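Local coordinates for protein 2-phospho-L-lactate guanylyltransferase (Methanosarcina mazei, PDB 2I5E) that probably catalyses the condensation of (2S)-2-phospholactate with GTP to give (2S)-lactyl-2-diphospho-5'-guanosine, a step in the biosynthesis of coenzyme F420, at residues R82-A87 and L129-P134; P90-M95 and E104-I109; S135-K140 and S156-E161. All coordinates share one frame; numbering follows the deposited sequence.

Interaction 1 (R82-A87 and L129-P134); sequences RYLKEA and LFIKNP
Pro134 and Leu84 bury more surface than any other pair here, 72 and 68 Å² respectively, and their CA atoms, 5.6 Å apart, mark the closest backbone approach. The proline ring meets the last turn of helix 76-86 through two of its carbons. Its CB lies 3.7 Å from the carbonyl O of Leu84 and 4.1 Å from CD2 of the same residue, so one ring carbon touches both backbone and side chain. Its CG, one bond further round, faces the end of the helix, 4.0 Å from the carbonyl O of Ala87 and 4.5 Å from the CB of Ala87. Ala87 is the first residue past the helix, and Pro134 CG lies beside it.

Leu84 reaches the strand with one branch. Its CG stands anti to the carbonyl carbon (chi1 -82°), and CD2 comes to 4.1 Å from CD1 of Ile131 as well as to Pro134. The leucine side chain crosses both partners at about a right angle. Topologically, the contact joins helix 76-86 to the end of strand 126-131 and the turn after it, on one face of the mixed sheet of a GT-A-like nucleotidyltransferase fold. Strand 91-94, which follows the helix in the chain, is the sheet neighbour of 126-131, and Leu84 also touches its Val91.

Ile131, with 29 Å² buried, contributes the tip of its longer branch: CG1 is anti to the carbonyl carbon (chi1 -55°), and the CD1 beyond it meets the leucine. No hydrogen bond spans the two segments, and all four touching residues are buried, so van der Waals packing accounts for the cross-contact. At the helix end, the carbonyl O of Tyr83 accepts from the backbone N of both Glu86 and Ala87.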
# COMPACT_ATOMS: atom_id res chain seq x y z
N ARG A 82 26.76 -11.94 -0.95
CA ARG A 82 27.51 -13.00 -1.68
C ARG A 82 26.89 -13.41 -3.06
O ARG A 82 27.54 -13.38 -4.09
CB ARG A 82 27.73 -14.20 -0.75
CG ARG A 82 28.86 -15.20 -1.17
CD ARG A 82 29.07 -16.26 -0.05
NE ARG A 82 28.47 -17.55 -0.38
CZ ARG A 82 28.92 -18.73 0.07
NH1 ARG A 82 29.98 -18.78 0.89
NH2 ARG A 82 28.30 -19.88 -0.28
N TYR A 83 25.58 -13.69 -3.10
CA TYR A 83 24.87 -13.96 -4.32
C TYR A 83 25.02 -12.80 -5.32
O TYR A 83 25.32 -12.99 -6.50
CB TYR A 83 23.41 -14.18 -3.94
CG TYR A 83 22.51 -14.59 -5.08
CD1 TYR A 83 22.21 -15.92 -5.29
CD2 TYR A 83 22.01 -13.65 -5.99
CE1 TYR A 83 21.37 -16.27 -6.33
CE2 TYR A 83 21.18 -14.02 -7.03
CZ TYR A 83 20.86 -15.33 -7.15
OH TYR A 83 20.03 -15.70 -8.16
N LEU A 84 24.82 -11.57 -4.87
CA LEU A 84 25.04 -10.45 -5.72
C LEU A 84 26.47 -10.44 -6.34
O LEU A 84 26.58 -10.24 -7.53
CB LEU A 84 24.75 -9.13 -4.98
CG LEU A 84 23.27 -8.66 -4.89
CD1 LEU A 84 23.30 -7.21 -4.36
CD2 LEU A 84 22.60 -8.68 -6.23
N LYS A 85 27.52 -10.64 -5.53
CA LYS A 85 28.93 -10.70 -6.00
C LYS A 85 29.21 -11.72 -7.13
O LYS A 85 30.08 -11.51 -7.97
CB LYS A 85 29.89 -11.00 -4.83
CG LYS A 85 30.03 -9.86 -3.81
CD LYS A 85 31.03 -10.20 -2.64
CE LYS A 85 30.44 -9.77 -1.25
NZ LYS A 85 30.55 -8.27 -1.03
N GLU A 86 28.44 -12.82 -7.16
CA GLU A 86 28.71 -13.92 -8.03
C GLU A 86 27.83 -13.80 -9.26
O GLU A 86 28.10 -14.46 -10.28
CB GLU A 86 28.52 -15.24 -7.26
CG GLU A 86 29.69 -15.52 -6.25
CD GLU A 86 29.36 -16.44 -5.09
OE1 GLU A 86 28.27 -17.08 -5.06
OE2 GLU A 86 30.23 -16.57 -4.18
N ALA A 87 26.78 -12.96 -9.20
CA ALA A 87 26.01 -12.62 -10.42
C ALA A 87 26.72 -11.57 -11.31
O ALA A 87 27.41 -10.63 -10.84
CB ALA A 87 24.57 -12.17 -10.09
N LEU A 129 13.57 -5.91 -5.15
CA LEU A 129 14.67 -5.08 -5.54
C LEU A 129 15.19 -5.65 -6.88
O LEU A 129 15.57 -6.84 -6.93
CB LEU A 129 15.75 -5.16 -4.47
CG LEU A 129 16.85 -4.09 -4.35
CD1 LEU A 129 16.28 -2.62 -4.47
CD2 LEU A 129 17.51 -4.35 -3.01
N PHE A 130 15.18 -4.82 -7.92
CA PHE A 130 15.77 -5.10 -9.21
C PHE A 130 17.01 -4.21 -9.41
O PHE A 130 16.93 -3.00 -9.45
CB PHE A 130 14.74 -5.00 -10.40
CG PHE A 130 15.31 -5.44 -11.75
CD1 PHE A 130 15.65 -6.78 -11.99
CD2 PHE A 130 15.62 -4.49 -12.74
CE1 PHE A 130 16.24 -7.18 -13.22
CE2 PHE A 130 16.19 -4.85 -13.97
CZ PHE A 130 16.49 -6.19 -14.21
N ILE A 131 18.16 -4.88 -9.50
CA ILE A 131 19.44 -4.29 -9.60
C ILE A 131 20.08 -4.69 -10.96
O ILE A 131 20.45 -5.82 -11.12
CB ILE A 131 20.31 -4.84 -8.43
CG1 ILE A 131 19.59 -4.57 -7.04
CG2 ILE A 131 21.74 -4.33 -8.53
CD1 ILE A 131 19.64 -5.81 -6.08
N LYS A 132 20.21 -3.75 -11.90
CA LYS A 132 20.82 -4.02 -13.22
C LYS A 132 22.32 -4.23 -13.09
O LYS A 132 22.87 -5.01 -13.82
CB LYS A 132 20.61 -2.82 -14.14
CG LYS A 132 19.23 -2.73 -14.70
CD LYS A 132 19.06 -1.62 -15.71
CE LYS A 132 17.56 -1.42 -15.91
NZ LYS A 132 17.47 -0.22 -16.73
N ASN A 133 23.00 -3.56 -12.18
CA ASN A 133 24.44 -3.71 -12.05
C ASN A 133 24.90 -4.22 -10.74
O ASN A 133 25.40 -3.45 -9.94
CB ASN A 133 25.12 -2.38 -12.35
CG ASN A 133 24.48 -1.65 -13.57
OD1 ASN A 133 24.46 -2.15 -14.75
ND2 ASN A 133 23.90 -0.46 -13.29
N PRO A 134 24.85 -5.51 -10.51
CA PRO A 134 25.09 -6.04 -9.17
C PRO A 134 26.45 -5.70 -8.59
O PRO A 134 26.67 -5.74 -7.41
CB PRO A 134 24.95 -7.54 -9.37
CG PRO A 134 24.64 -7.75 -10.84
CD PRO A 134 24.18 -6.48 -11.37

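Interaction 2 (P90-M95 and E104-I109)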
# COMPACT_ATOMS: atom_id res chain seq x y z
N PRO A 90 21.58 -8.78 -14.43
CA PRO A 90 20.58 -8.20 -13.48
C PRO A 90 20.01 -9.27 -12.48
O PRO A 90 19.84 -10.45 -12.83
CB PRO A 90 19.52 -7.67 -14.41
CG PRO A 90 20.31 -7.32 -15.75
CD PRO A 90 21.24 -8.49 -15.85
N VAL A 91 19.80 -8.84 -11.22
CA VAL A 91 19.23 -9.68 -10.11
C VAL A 91 17.93 -9.02 -9.60
O VAL A 91 17.95 -7.87 -9.20
CB VAL A 91 20.29 -9.86 -8.91
CG1 VAL A 91 19.68 -10.61 -7.61
CG2 VAL A 91 21.55 -10.60 -9.39
N LEU A 92 16.81 -9.75 -9.62
CA LEU A 92 15.59 -9.42 -8.89
C LEU A 92 15.64 -10.26 -7.62
O LEU A 92 15.73 -11.49 -7.67
CB LEU A 92 14.38 -9.85 -9.72
CG LEU A 92 12.97 -9.62 -9.18
CD1 LEU A 92 12.76 -8.09 -8.98
CD2 LEU A 92 11.95 -10.24 -10.19
N ILE A 93 15.69 -9.58 -6.48
CA ILE A 93 15.51 -10.13 -5.15
C ILE A 93 14.07 -9.93 -4.72
O ILE A 93 13.59 -8.81 -4.68
CB ILE A 93 16.43 -9.43 -4.13
CG1 ILE A 93 17.90 -9.46 -4.64
CG2 ILE A 93 16.19 -9.98 -2.71
CD1 ILE A 93 18.88 -8.57 -3.71
N VAL A 94 13.32 -11.03 -4.54
CA VAL A 94 11.92 -10.87 -4.17
C VAL A 94 11.62 -11.62 -2.87
O VAL A 94 11.92 -12.76 -2.76
CB VAL A 94 10.96 -11.47 -5.26
CG1 VAL A 94 9.57 -10.93 -5.14
CG2 VAL A 94 11.42 -11.31 -6.63
N MSE A 95 10.96 -10.98 -1.90
CA MSE A 95 10.55 -11.66 -0.69
C MSE A 95 9.54 -12.75 -0.94
O MSE A 95 8.75 -12.62 -1.82
CB MSE A 95 10.02 -10.63 0.26
CG MSE A 95 11.17 -9.51 0.51
SE MSE A 95 13.09 -10.09 0.17
CE MSE A 95 12.80 -10.38 1.81
N GLU A 104 2.42 -9.58 -13.90
CA GLU A 104 2.43 -8.25 -14.50
C GLU A 104 3.26 -7.33 -13.65
O GLU A 104 4.00 -6.50 -14.21
CB GLU A 104 1.01 -7.68 -14.72
CG GLU A 104 0.98 -6.36 -15.63
CD GLU A 104 -0.48 -5.71 -15.89
OE1 GLU A 104 -0.79 -5.27 -17.06
OE2 GLU A 104 -1.33 -5.64 -14.95
N HIS A 105 3.18 -7.45 -12.29
CA HIS A 105 4.08 -6.57 -11.44
C HIS A 105 5.49 -7.00 -11.75
O HIS A 105 6.32 -6.17 -11.97
CB HIS A 105 3.87 -6.81 -9.97
CG HIS A 105 2.50 -6.51 -9.51
ND1 HIS A 105 1.88 -5.31 -9.80
CD2 HIS A 105 1.61 -7.23 -8.81
CE1 HIS A 105 0.68 -5.27 -9.23
NE2 HIS A 105 0.48 -6.46 -8.68
N ILE A 106 5.82 -8.30 -11.74
CA ILE A 106 7.23 -8.65 -11.95
C ILE A 106 7.78 -8.20 -13.40
O ILE A 106 8.92 -7.68 -13.56
CB ILE A 106 7.69 -10.11 -11.40
CG1 ILE A 106 8.33 -10.95 -12.42
CG2 ILE A 106 6.76 -10.92 -10.38
CD1 ILE A 106 9.56 -11.40 -11.89
N LYS A 107 6.92 -8.34 -14.42
CA LYS A 107 7.28 -7.85 -15.79
C LYS A 107 7.62 -6.39 -15.70
O LYS A 107 8.68 -6.03 -16.16
CB LYS A 107 6.12 -8.09 -16.83
CG LYS A 107 5.97 -9.60 -17.22
CD LYS A 107 4.61 -10.03 -17.85
CE LYS A 107 4.12 -9.20 -19.07
NZ LYS A 107 3.38 -10.06 -20.23
N GLU A 108 6.78 -5.57 -15.04
CA GLU A 108 7.07 -4.11 -14.96
C GLU A 108 8.25 -3.76 -14.13
O GLU A 108 9.04 -2.88 -14.49
CB GLU A 108 5.87 -3.23 -14.53
CG GLU A 108 4.58 -3.56 -15.22
CD GLU A 108 3.41 -2.61 -14.87
OE1 GLU A 108 2.36 -2.69 -15.54
OE2 GLU A 108 3.50 -1.83 -13.90
N ILE A 109 8.40 -4.43 -12.99
CA ILE A 109 9.59 -4.15 -12.17
C ILE A 109 10.91 -4.39 -12.91
O ILE A 109 11.85 -3.54 -12.92
CB ILE A 109 9.57 -4.90 -10.87
CG1 ILE A 109 8.46 -4.39 -9.98
CG2 ILE A 109 10.95 -4.71 -10.03
CD1 ILE A 109 7.89 -5.56 -8.98
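Leu92 CD1 packs on Ile109 CG2 at 4.0 Å, the sound contact between the strand and helix segment 104-109. Followed outward, the leucine side chain starts at a CB directed toward the helix. The first torsion sets CG anti to the backbone N (chi1 180°), beside the carbonyl carbon, from where the two methyls fork. Neither CB nor CG comes within 4.2 Å of the helix segment; contact begins only beyond the fork. One arm, CD1, takes the Ile109 methyl, and these two side chains cross at about a right angle. The other arm, CD2, faces Ile106, but the placement of that isoleucine side chain is doubtful, its CD1 being modelled too close for two carbons.

The backbones stay well apart, with the CA atoms of Leu92 and Ile109 8.6 Å from each other, so the two segments meet through side chains alone. Leu92 accounts for 66 of the 135 Å² buried, and no hydrogen bond crosses. Leu43 of helix 25-45 touches Leu92, while Phe130 of strand 126-131 touches Leu92 and Ile109, which places the contact in a larger apolar layer. A short helix packed on an inner strand of the mixed sheet, parallel to 5-9 and antiparallel to 126-131, is the helix-on-sheet layering of an alpha/beta fold, consistent with the GT-A-like nucleotidyltransferase family.

Interaction 3 (S135-K140 and S156-E161)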
# COMPACT_ATOMS: atom_id res chain seq x y z
N SER A 135 27.37 -5.33 -9.46
CA SER A 135 28.79 -5.18 -9.11
C SER A 135 28.93 -3.89 -8.36
O SER A 135 29.86 -3.75 -7.59
CB SER A 135 29.70 -5.18 -10.39
OG SER A 135 29.19 -4.36 -11.46
N LYS A 136 27.94 -3.00 -8.57
CA LYS A 136 27.89 -1.62 -8.03
C LYS A 136 26.85 -1.43 -6.91
O LYS A 136 26.64 -0.31 -6.46
CB LYS A 136 27.56 -0.63 -9.17
CG LYS A 136 28.78 -0.02 -9.87
CD LYS A 136 28.36 1.25 -10.54
CE LYS A 136 29.39 2.35 -10.39
NZ LYS A 136 28.72 3.66 -10.76
N TYR A 137 26.20 -2.51 -6.47
CA TYR A 137 25.13 -2.46 -5.48
C TYR A 137 25.38 -3.33 -4.29
O TYR A 137 25.93 -4.42 -4.44
CB TYR A 137 23.79 -2.82 -6.12
CG TYR A 137 22.65 -2.17 -5.32
CD1 TYR A 137 22.37 -0.79 -5.43
CD2 TYR A 137 21.88 -2.94 -4.41
CE1 TYR A 137 21.32 -0.20 -4.68
CE2 TYR A 137 20.83 -2.36 -3.67
CZ TYR A 137 20.57 -1.01 -3.79
OH TYR A 137 19.55 -0.49 -3.04
N ARG A 138 24.97 -2.87 -3.10
CA ARG A 138 25.07 -3.64 -1.87
C ARG A 138 23.67 -3.62 -1.17
O ARG A 138 23.03 -2.62 -1.19
CB ARG A 138 26.23 -3.02 -1.02
CG ARG A 138 26.20 -3.32 0.50
CD ARG A 138 27.30 -2.49 1.31
NE ARG A 138 26.92 -1.07 1.53
CZ ARG A 138 26.03 -0.66 2.43
NH1 ARG A 138 25.43 -1.55 3.20
NH2 ARG A 138 25.73 0.65 2.59
N VAL A 139 23.15 -4.71 -0.65
CA VAL A 139 21.86 -4.68 0.01
C VAL A 139 22.01 -4.59 1.53
O VAL A 139 22.99 -5.13 2.10
CB VAL A 139 20.97 -5.99 -0.22
CG1 VAL A 139 20.65 -6.24 -1.73
CG2 VAL A 139 21.62 -7.19 0.41
N LYS A 140 20.95 -4.07 2.19
CA LYS A 140 20.85 -4.02 3.63
C LYS A 140 19.38 -4.04 4.01
O LYS A 140 18.78 -2.97 4.25
CB LYS A 140 21.50 -2.75 4.17
CG LYS A 140 21.73 -2.84 5.72
CD LYS A 140 22.43 -1.55 6.16
CE LYS A 140 22.70 -1.51 7.68
NZ LYS A 140 21.40 -1.25 8.48
N SER A 156 26.07 5.63 -5.10
CA SER A 156 26.76 4.81 -6.06
C SER A 156 26.51 5.23 -7.54
O SER A 156 26.94 4.53 -8.48
CB SER A 156 26.43 3.32 -5.84
OG SER A 156 25.58 2.79 -6.86
N GLY A 157 25.86 6.36 -7.77
CA GLY A 157 25.86 6.91 -9.13
C GLY A 157 24.64 6.50 -9.90
O GLY A 157 24.26 7.14 -10.91
N GLN A 158 23.96 5.51 -9.35
CA GLN A 158 22.86 4.85 -9.99
C GLN A 158 21.48 5.45 -9.66
O GLN A 158 21.20 5.84 -8.52
CB GLN A 158 22.94 3.41 -9.57
CG GLN A 158 24.28 2.77 -10.07
CD GLN A 158 24.14 1.32 -10.03
OE1 GLN A 158 23.57 0.70 -10.96
NE2 GLN A 158 24.55 0.76 -8.91
N ASP A 159 20.66 5.59 -10.69
CA ASP A 159 19.32 6.14 -10.48
C ASP A 159 18.32 4.97 -10.12
O ASP A 159 18.64 3.76 -10.28
CB ASP A 159 18.94 7.04 -11.70
CG ASP A 159 18.89 6.27 -13.03
OD1 ASP A 159 18.99 5.00 -13.01
OD2 ASP A 159 18.70 6.94 -14.12
N PHE A 160 17.15 5.28 -9.56
CA PHE A 160 16.27 4.23 -9.06
C PHE A 160 14.88 4.68 -9.41
O PHE A 160 14.63 5.88 -9.44
CB PHE A 160 16.44 3.93 -7.55
CG PHE A 160 16.23 5.13 -6.64
CD1 PHE A 160 14.92 5.53 -6.25
CD2 PHE A 160 17.33 5.86 -6.14
CE1 PHE A 160 14.69 6.64 -5.42
CE2 PHE A 160 17.10 6.97 -5.33
CZ PHE A 160 15.75 7.34 -4.96
N GLU A 161 14.03 3.71 -9.75
CA GLU A 161 12.63 3.86 -9.80
C GLU A 161 12.02 3.27 -8.52
O GLU A 161 12.33 2.14 -8.17
CB GLU A 161 12.14 3.01 -10.94
CG GLU A 161 10.80 3.44 -11.35
CD GLU A 161 10.15 2.53 -12.31
OE1 GLU A 161 10.84 1.88 -13.12
OE2 GLU A 161 8.92 2.39 -12.19
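Lys136 and Gln158 make the close-packed side of this contact, where the amide NE2 of Gln158 lies 3.3 Å from the CB of Lys136. The two side chains run obliquely past each other. The same NE2 sits near the plane of the Tyr137 ring, at its edge, 4.4 Å from CD1. Within its own segment NE2 donates to Ser156 OG over 3.1 Å, nearly straight (N-H...O 166°) and in the amide plane, while OE1 is taken by Asn133 ND2. Bonds at both ends thus fix the rotation of this buried amide. With an alanine in place of Gln158, Ser156 OG and Asn133 ND2 would probably lose their amide partners, and a gap is likely to open beside Lys136 CB and Tyr137.

The backbone that presents these groups is a Schellman motif ending helix 145-154: Gln158 N bonds to Ala153 O and Gly157 N to Thr154 O, with Gly157 as the C-prime residue at positive phi (96°), a conformation that calls for glycine.

On the exposed side, the lysine bends at its third torsion and its NZ donates to the carbonyl O of Ser156 at 3.0 Å, with the donor tilted 21° from the carbonyl plane. That bond lies close to the helix C-terminus, where the helix dipole would probably favour a positive charge. The buried Tyr137 ring has its OH bonded to His149 O of helix 145-154.

Interactions 1 and 2 share a sheet boundary, since strands 126-131 and 91-94 are neighbours: Leu129 O lies 2.8 Å from Ile93 N, and Ile131 N lies 3.0 Å from Val91 O. Their centres are about 13 Å apart. Interaction 3 continues from interaction 1, with centres about 10 Å apart; the Asn133-Gln158 bond joins the two, Leu84 CD1 lies 3.8 Å from Tyr137 O, and Ile131 CG2 packs on Tyr137 CB at 3.5 Å. Interactions 2 and 3 meet where Ile93 CD1 lies 3.5 Å from Val139 CG1. A bound di(hydroxyethyl)ether, probably from crystallisation, sits about 4 Å from the Pro134 side chain and about 6 Å from that of Lys136.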